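Long-range contacts in levoglucosan dehydrogenase (Pseudarthrobacter phenanthrenivorans, PDB 6A3F), which catalyses the NAD(+)-dependent oxidation of levoglucosan to 3-dehydrolevoglucosan as a homotetramer of the Gfo/Idh/MocA family: residues 60-65 and 80-85; 27-32 and 95-100. All blocks are in the same frame, centred on the assembly; numbering follows the deposited sequence.

Contact 1: 60-65 and 80-85; sequences VIAEAN and NSTSDW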
ATOM      1  N   VAL B  60      12.105   3.778  42.666  1.00 30.61           N
ATOM      2  CA  VAL B  60      10.835   3.893  43.381  1.00 31.44           C
ATOM      3  C   VAL B  60       9.710   4.235  42.401  1.00 29.25           C
ATOM      4  O   VAL B  60       9.924   4.993  41.488  1.00 27.68           O
ATOM      5  CB  VAL B  60      10.950   4.958  44.488  1.00 31.87           C
ATOM      6  CG1 VAL B  60      11.145   6.356  43.941  1.00 33.16           C
ATOM      7  CG2 VAL B  60       9.758   4.920  45.413  1.00 33.19           C
ATOM      8  N   ILE B  61       8.525   3.681  42.650  1.00 31.04           N
ATOM      9  CA  ILE B  61       7.302   3.987  41.901  1.00 32.18           C
ATOM     10  C   ILE B  61       6.214   4.436  42.887  1.00 34.57           C
ATOM     11  O   ILE B  61       6.065   3.859  43.951  1.00 33.26           O
ATOM     12  CB  ILE B  61       6.862   2.777  41.046  1.00 29.01           C
ATOM     13  CG1 ILE B  61       5.707   3.097  40.105  1.00 31.03           C
ATOM     14  CG2 ILE B  61       6.577   1.555  41.905  1.00 31.39           C
ATOM     15  CD1 ILE B  61       5.497   2.038  39.059  1.00 32.88           C
ATOM     16  N   ALA B  62       5.500   5.487  42.503  1.00 33.04           N
ATOM     17  CA  ALA B  62       4.341   5.990  43.262  1.00 33.08           C
ATOM     18  C   ALA B  62       3.055   5.643  42.529  1.00 35.61           C
ATOM     19  O   ALA B  62       2.961   5.892  41.317  1.00 35.86           O
ATOM     20  CB  ALA B  62       4.459   7.480  43.401  1.00 32.80           C
ATOM     21  N   GLU B  63       2.076   5.107  43.252  1.00 33.09           N
ATOM     22  CA  GLU B  63       0.719   4.989  42.758  1.00 33.86           C
ATOM     23  C   GLU B  63      -0.248   5.523  43.836  1.00 35.64           C
ATOM     24  O   GLU B  63       0.181   5.992  44.889  1.00 36.04           O
ATOM     25  CB  GLU B  63       0.367   3.548  42.394  1.00 31.30           C
ATOM     26  CG  GLU B  63       1.321   2.900  41.412  1.00 36.18           C
ATOM     27  CD  GLU B  63       1.278   3.424  39.986  1.00 36.86           C
ATOM     28  OE1 GLU B  63       0.305   4.080  39.619  1.00 38.07           O
ATOM     29  OE2 GLU B  63       2.268   3.183  39.247  1.00 39.56           O
ATOM     30  N   ALA B  64      -1.535   5.437  43.537  1.00 35.30           N
ATOM     31  CA  ALA B  64      -2.589   6.152  44.257  1.00 39.37           C
ATOM     32  C   ALA B  64      -2.723   5.593  45.687  1.00 42.65           C
ATOM     33  O   ALA B  64      -3.097   6.312  46.581  1.00 38.33           O
ATOM     34  CB  ALA B  64      -3.887   6.050  43.487  1.00 40.00           C
ATOM     35  N   ASN B  65      -2.407   4.322  45.900  1.00 36.49           N
ATOM     36  CA  ASN B  65      -2.415   3.774  47.247  1.00 39.68           C
ATOM     37  C   ASN B  65      -1.280   2.761  47.380  1.00 39.66           C
ATOM     38  O   ASN B  65      -0.719   2.349  46.374  1.00 45.90           O
ATOM     39  CB  ASN B  65      -3.777   3.159  47.580  1.00 39.65           C
ATOM     40  CG  ASN B  65      -4.038   1.871  46.838  1.00 35.98           C
ATOM     41  OD1 ASN B  65      -3.293   0.909  46.970  1.00 40.57           O
ATOM     42  ND2 ASN B  65      -5.119   1.842  46.089  1.00 39.88           N
ATOM     43  N   ASN B  80      11.427  -0.021  45.358  1.00 33.16           N
ATOM     44  CA  ASN B  80      10.606   0.553  46.427  1.00 35.04           C
ATOM     45  C   ASN B  80       9.307   1.079  45.838  1.00 37.45           C
ATOM     46  O   ASN B  80       9.276   1.346  44.634  1.00 33.24           O
ATOM     47  CB  ASN B  80      11.318   1.715  47.109  1.00 34.63           C
ATOM     48  CG  ASN B  80      12.678   1.298  47.630  1.00 37.14           C
ATOM     49  OD1 ASN B  80      13.730   1.707  47.116  1.00 42.08           O
ATOM     50  ND2 ASN B  80      12.649   0.363  48.544  1.00 31.58           N
ATOM     51  N   SER B  81       8.304   1.283  46.708  1.00 36.12           N
ATOM     52  CA  SER B  81       6.996   1.811  46.342  1.00 35.89           C
ATOM     53  C   SER B  81       6.470   2.770  47.416  1.00 40.61           C
ATOM     54  O   SER B  81       6.872   2.693  48.560  1.00 38.96           O
ATOM     55  CB  SER B  81       6.025   0.714  46.133  1.00 37.32           C
ATOM     56  OG  SER B  81       5.759   0.029  47.345  1.00 35.68           O
ATOM     57  N   THR B  82       5.580   3.655  47.018  1.00 37.31           N
ATOM     58  CA  THR B  82       5.025   4.667  47.909  1.00 38.73           C
ATOM     59  C   THR B  82       3.664   5.085  47.350  1.00 40.35           C
ATOM     60  O   THR B  82       3.446   4.940  46.159  1.00 34.01           O
ATOM     61  CB  THR B  82       5.964   5.874  48.062  1.00 39.68           C
ATOM     62  OG1 THR B  82       5.412   6.736  49.062  1.00 37.14           O
ATOM     63  CG2 THR B  82       6.161   6.670  46.785  1.00 39.72           C
ATOM     64  N   SER B  83       2.758   5.562  48.217  1.00 39.69           N
ATOM     65  CA  SER B  83       1.535   6.259  47.777  1.00 38.30           C
ATOM     66  C   SER B  83       1.692   7.779  47.915  1.00 38.59           C
ATOM     67  O   SER B  83       0.735   8.530  47.698  1.00 38.18           O
ATOM     68  CB  SER B  83       0.350   5.794  48.563  1.00 41.31           C
ATOM     69  OG  SER B  83       0.693   5.779  49.941  1.00 41.51           O
ATOM     70  N   ASP B  84       2.877   8.237  48.289  1.00 38.60           N
ATOM     71  CA  ASP B  84       3.110   9.645  48.506  1.00 41.75           C
ATOM     72  C   ASP B  84       4.217  10.120  47.587  1.00 37.69           C
ATOM     73  O   ASP B  84       5.390   9.900  47.839  1.00 35.56           O
ATOM     74  CB  ASP B  84       3.510   9.884  49.959  1.00 43.15           C
ATOM     75  CG  ASP B  84       3.785  11.338  50.249  1.00 48.01           C
ATOM     76  OD1 ASP B  84       3.264  12.230  49.529  1.00 43.72           O
ATOM     77  OD2 ASP B  84       4.531  11.579  51.222  1.00 60.66           O
ATOM     78  N   TRP B  85       3.826  10.798  46.534  1.00 40.07           N
ATOM     79  CA  TRP B  85       4.790  11.259  45.547  1.00 36.00           C
ATOM     80  C   TRP B  85       5.747  12.285  46.150  1.00 34.34           C
ATOM     81  O   TRP B  85       6.922  12.338  45.763  1.00 32.15           O
ATOM     82  CB  TRP B  85       4.062  11.780  44.295  1.00 38.44           C
ATOM     83  CG  TRP B  85       3.218  13.020  44.439  1.00 34.38           C
ATOM     84  CD1 TRP B  85       1.853  13.040  44.420  1.00 35.40           C
ATOM     85  CD2 TRP B  85       3.639  14.398  44.529  1.00 33.97           C
ATOM     86  NE1 TRP B  85       1.400  14.327  44.505  1.00 37.77           N
ATOM     87  CE2 TRP B  85       2.466  15.183  44.592  1.00 36.30           C
ATOM     88  CE3 TRP B  85       4.876  15.061  44.549  1.00 38.73           C
ATOM     89  CZ2 TRP B  85       2.494  16.574  44.707  1.00 38.57           C
ATOM     90  CZ3 TRP B  85       4.913  16.436  44.652  1.00 39.64           C
ATOM     91  CH2 TRP B  85       3.730  17.182  44.747  1.00 41.00           C
TER
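Val60 and Ala62 meet Asn80 and Thr82 on one face of a short parallel strand pair, while Ile61 and Ser81 occupy the other. On the first face Val60 holds CG2 anti to its backbone N, beside its own carbonyl carbon, which lays this methyl alongside Asn80, with CG2 3.9 Å from Asn80 CB. One step on, Ala62 CB faces the methyl of Thr82 rather than its hydroxyl, CB to CG2 again being 3.9 Å. The two branches of Thr82 thus divide the work: CG2 packs across the strands, and OG1, anti to the backbone N (chi1 -174°), accepts from Asp84 N at 3.0 Å in an ST turn and is also hydrogen-bonded to Ser87 OG of helix 85-89. The end of the Ile61 side chain leads away from Ser81, and the side chain packs on Ala72, Ala73 and Phe76 of helix 66-76, whereas Ile88 of helix 85-89 covers Val60, Ala62 and Thr82. Between the strands run three backbone bonds of 3.1 to 3.2 Å: Ile61 N to Asn80 O, Thr82 N to Ile61 O and Glu63 N to Thr82 O. Past the strand ends, Ser83 CB abuts the backbone of Asn65, 3.6 Å from its C atom. The chemistry is therefore split, with methyl packing of Val60, Ala62 and Thr82 on one face and polar groups shaping the turn after strand 80-82, while Glu63, an NADH-binding residue, leaves its strand with its backbone N tied to Thr82.

Contact 2: 27-32 and 95-100; sequences GLIGGG and HVVDIA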
ATOM      1  N   GLY B  27      12.516   7.808  39.998  1.00 28.36           N
ATOM      2  CA  GLY B  27      11.195   7.704  40.564  1.00 29.19           C
ATOM      3  C   GLY B  27      10.118   7.910  39.509  1.00 27.87           C
ATOM      4  O   GLY B  27      10.048   8.978  38.929  1.00 28.43           O
ATOM      5  N   LEU B  28       9.324   6.883  39.248  1.00 25.29           N
ATOM      6  CA  LEU B  28       8.172   6.952  38.328  1.00 26.18           C
ATOM      7  C   LEU B  28       6.904   7.227  39.138  1.00 27.63           C
ATOM      8  O   LEU B  28       6.600   6.513  40.076  1.00 28.14           O
ATOM      9  CB  LEU B  28       8.087   5.605  37.600  1.00 29.33           C
ATOM     10  CG  LEU B  28       6.882   5.364  36.696  1.00 30.21           C
ATOM     11  CD1 LEU B  28       6.852   6.376  35.572  1.00 29.39           C
ATOM     12  CD2 LEU B  28       6.899   3.965  36.120  1.00 31.28           C
ATOM     13  N   ILE B  29       6.181   8.260  38.761  1.00 28.63           N
ATOM     14  CA  ILE B  29       4.922   8.607  39.423  1.00 31.23           C
ATOM     15  C   ILE B  29       3.796   8.300  38.443  1.00 29.74           C
ATOM     16  O   ILE B  29       3.708   8.963  37.388  1.00 28.70           O
ATOM     17  CB  ILE B  29       4.935  10.091  39.853  1.00 31.55           C
ATOM     18  CG1 ILE B  29       6.127  10.375  40.770  1.00 32.35           C
ATOM     19  CG2 ILE B  29       3.604  10.494  40.475  1.00 32.79           C
ATOM     20  CD1 ILE B  29       6.353  11.846  41.053  1.00 35.61           C
ATOM     21  N   GLY B  30       2.987   7.284  38.778  1.00 28.66           N
ATOM     22  CA  GLY B  30       1.778   6.934  38.035  1.00 32.13           C
ATOM     23  C   GLY B  30       2.110   6.158  36.761  1.00 35.50           C
ATOM     24  O   GLY B  30       2.937   5.294  36.775  1.00 40.10           O
ATOM     25  N   GLY B  31       1.451   6.469  35.656  1.00 38.32           N
ATOM     26  CA  GLY B  31       1.764   5.814  34.398  1.00 40.87           C
ATOM     27  C   GLY B  31       0.665   4.897  33.908  1.00 35.74           C
ATOM     28  O   GLY B  31       0.672   4.563  32.733  1.00 36.56           O
ATOM     29  N   GLY B  32      -0.274   4.504  34.766  1.00 40.38           N
ATOM     30  CA  GLY B  32      -1.367   3.571  34.341  1.00 48.50           C
ATOM     31  C   GLY B  32      -0.839   2.221  33.836  1.00 53.06           C
ATOM     32  O   GLY B  32       0.195   1.700  34.322  1.00 46.92           O
ATOM     33  N   HIS B  95      17.433  10.850  41.583  1.00 31.86           N
ATOM     34  CA  HIS B  95      18.064  11.774  40.653  1.00 31.92           C
ATOM     35  C   HIS B  95      17.080  12.245  39.579  1.00 31.79           C
ATOM     36  O   HIS B  95      17.185  13.365  39.129  1.00 28.87           O
ATOM     37  CB  HIS B  95      19.311  11.150  40.053  1.00 34.49           C
ATOM     38  CG  HIS B  95      20.241  10.627  41.090  1.00 37.15           C
ATOM     39  ND1 HIS B  95      20.339   9.279  41.369  1.00 35.43           N
ATOM     40  CD2 HIS B  95      21.051  11.274  41.965  1.00 37.54           C
ATOM     41  CE1 HIS B  95      21.211   9.110  42.342  1.00 38.02           C
ATOM     42  NE2 HIS B  95      21.646  10.321  42.728  1.00 38.62           N
ATOM     43  N   VAL B  96      16.129  11.386  39.221  1.00 29.51           N
ATOM     44  CA  VAL B  96      15.240  11.598  38.071  1.00 29.90           C
ATOM     45  C   VAL B  96      13.794  11.341  38.492  1.00 26.50           C
ATOM     46  O   VAL B  96      13.483  10.287  39.043  1.00 28.93           O
ATOM     47  CB  VAL B  96      15.625  10.673  36.898  1.00 29.69           C
ATOM     48  CG1 VAL B  96      14.646  10.821  35.753  1.00 32.49           C
ATOM     49  CG2 VAL B  96      17.052  10.929  36.404  1.00 33.13           C
ATOM     50  N   VAL B  97      12.917  12.272  38.155  1.00 24.42           N
ATOM     51  CA  VAL B  97      11.501  12.081  38.336  1.00 27.94           C
ATOM     52  C   VAL B  97      10.801  11.961  36.972  1.00 24.63           C
ATOM     53  O   VAL B  97      10.962  12.836  36.114  1.00 25.30           O
ATOM     54  CB  VAL B  97      10.922  13.241  39.150  1.00 26.62           C
ATOM     55  CG1 VAL B  97       9.422  13.150  39.303  1.00 31.02           C
ATOM     56  CG2 VAL B  97      11.615  13.300  40.501  1.00 29.37           C
ATOM     57  N   ASP B  98      10.105  10.840  36.828  1.00 26.28           N
ATOM     58  CA  ASP B  98       9.279  10.516  35.652  1.00 25.87           C
ATOM     59  C   ASP B  98       7.816  10.745  36.025  1.00 24.30           C
ATOM     60  O   ASP B  98       7.242   9.976  36.795  1.00 25.96           O
ATOM     61  CB  ASP B  98       9.491   9.063  35.201  1.00 27.73           C
ATOM     62  CG  ASP B  98       8.816   8.722  33.873  1.00 29.15           C
ATOM     63  OD1 ASP B  98       7.797   9.375  33.546  1.00 29.71           O
ATOM     64  OD2 ASP B  98       9.311   7.792  33.163  1.00 32.12           O
ATOM     65  N   ILE B  99       7.236  11.804  35.446  1.00 24.04           N
ATOM     66  CA  ILE B  99       5.867  12.200  35.726  1.00 25.10           C
ATOM     67  C   ILE B  99       4.954  11.646  34.622  1.00 26.47           C
ATOM     68  O   ILE B  99       4.916  12.175  33.485  1.00 25.56           O
ATOM     69  CB  ILE B  99       5.712  13.726  35.853  1.00 23.02           C
ATOM     70  CG1 ILE B  99       6.751  14.381  36.762  1.00 23.62           C
ATOM     71  CG2 ILE B  99       4.278  14.035  36.303  1.00 25.70           C
ATOM     72  CD1 ILE B  99       6.645  15.868  36.787  1.00 23.62           C
ATOM     73  N   ALA B 100       4.157  10.630  34.973  1.00 26.68           N
ATOM     74  CA  ALA B 100       3.297   9.981  34.029  1.00 28.61           C
ATOM     75  C   ALA B 100       1.851   9.978  34.549  1.00 28.38           C
ATOM     76  O   ALA B 100       1.100   9.080  34.286  1.00 30.67           O
ATOM     77  CB  ALA B 100       3.791   8.591  33.786  1.00 27.71           C
TER
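A buried parallel pairing in the middle of the Rossmann sheet joins strand 23-30, which leads into the glycine-rich turn, to strand 96-100. Four backbone hydrogen bonds alternate between the strands. Three are short and nearly straight, as in Asp98 N to Gly27 O (2.8 Å) and Ile29 N to Asp98 O (2.8 Å); the last, Ala100 N to Ile29 O, is longer at 3.0 Å and more bent, at 152°. On one face Leu28 and Asp98 lie side by side and point the same way. Both have CG anti to the backbone N (chi1 174° and -172°), and Leu28 CD1 rests 3.5 Å from Asp98 CG, nearly equidistant from the two carboxylate oxygens. This methyl also reaches Ala100 CB, at 4.2 Å. The buried carboxylate is not left without polar company: OD2 is hydrogen-bonded to both Tyr42 OH and His38 ND1 of helix 35-48, which would be expected to stabilise its charge. On the opposite face, Ile29 CD1 meets Val97 CG1 at 3.8 Å, the two side chains crossing at a slant. Where the strands part, Ala100 CB sits tightly, 3.5 Å from Gly31 CA; the strand end at Gly30 and the following turn with Gly32 fit the Rossmann-type GxGxxG pattern. Helix 106-115 covers Ile29 and Ile99, helix 355-371 packs on Val96, strand 119-122 adjoins Asp98 and Ile99, and strand 55-62 lies on the far side of 23-30.

From the N terminus the chain first runs through 27-32, central in the sheet, then passes helix 35-48 to reach 60-65. Helix 66-76 returns it to 80-85, closing contact 1 as a beta-alpha-beta unit at the sheet's edge. After helix 85-89 it arrives at 95-100, closing contact 2 round a longer loop that encloses the whole of contact 1. Strand 55-62 of contact 1 and strand 23-30 of contact 2 are neighbours, probably joined by hydrogen bonds from Ala62 N to Leu28 O and from Gly30 N to Ala62 O. Together they order four strands as 80-82, 55-62, 23-30, 96-100, placing Glu63 beside the glycine-rich turn of the nucleotide-binding domain.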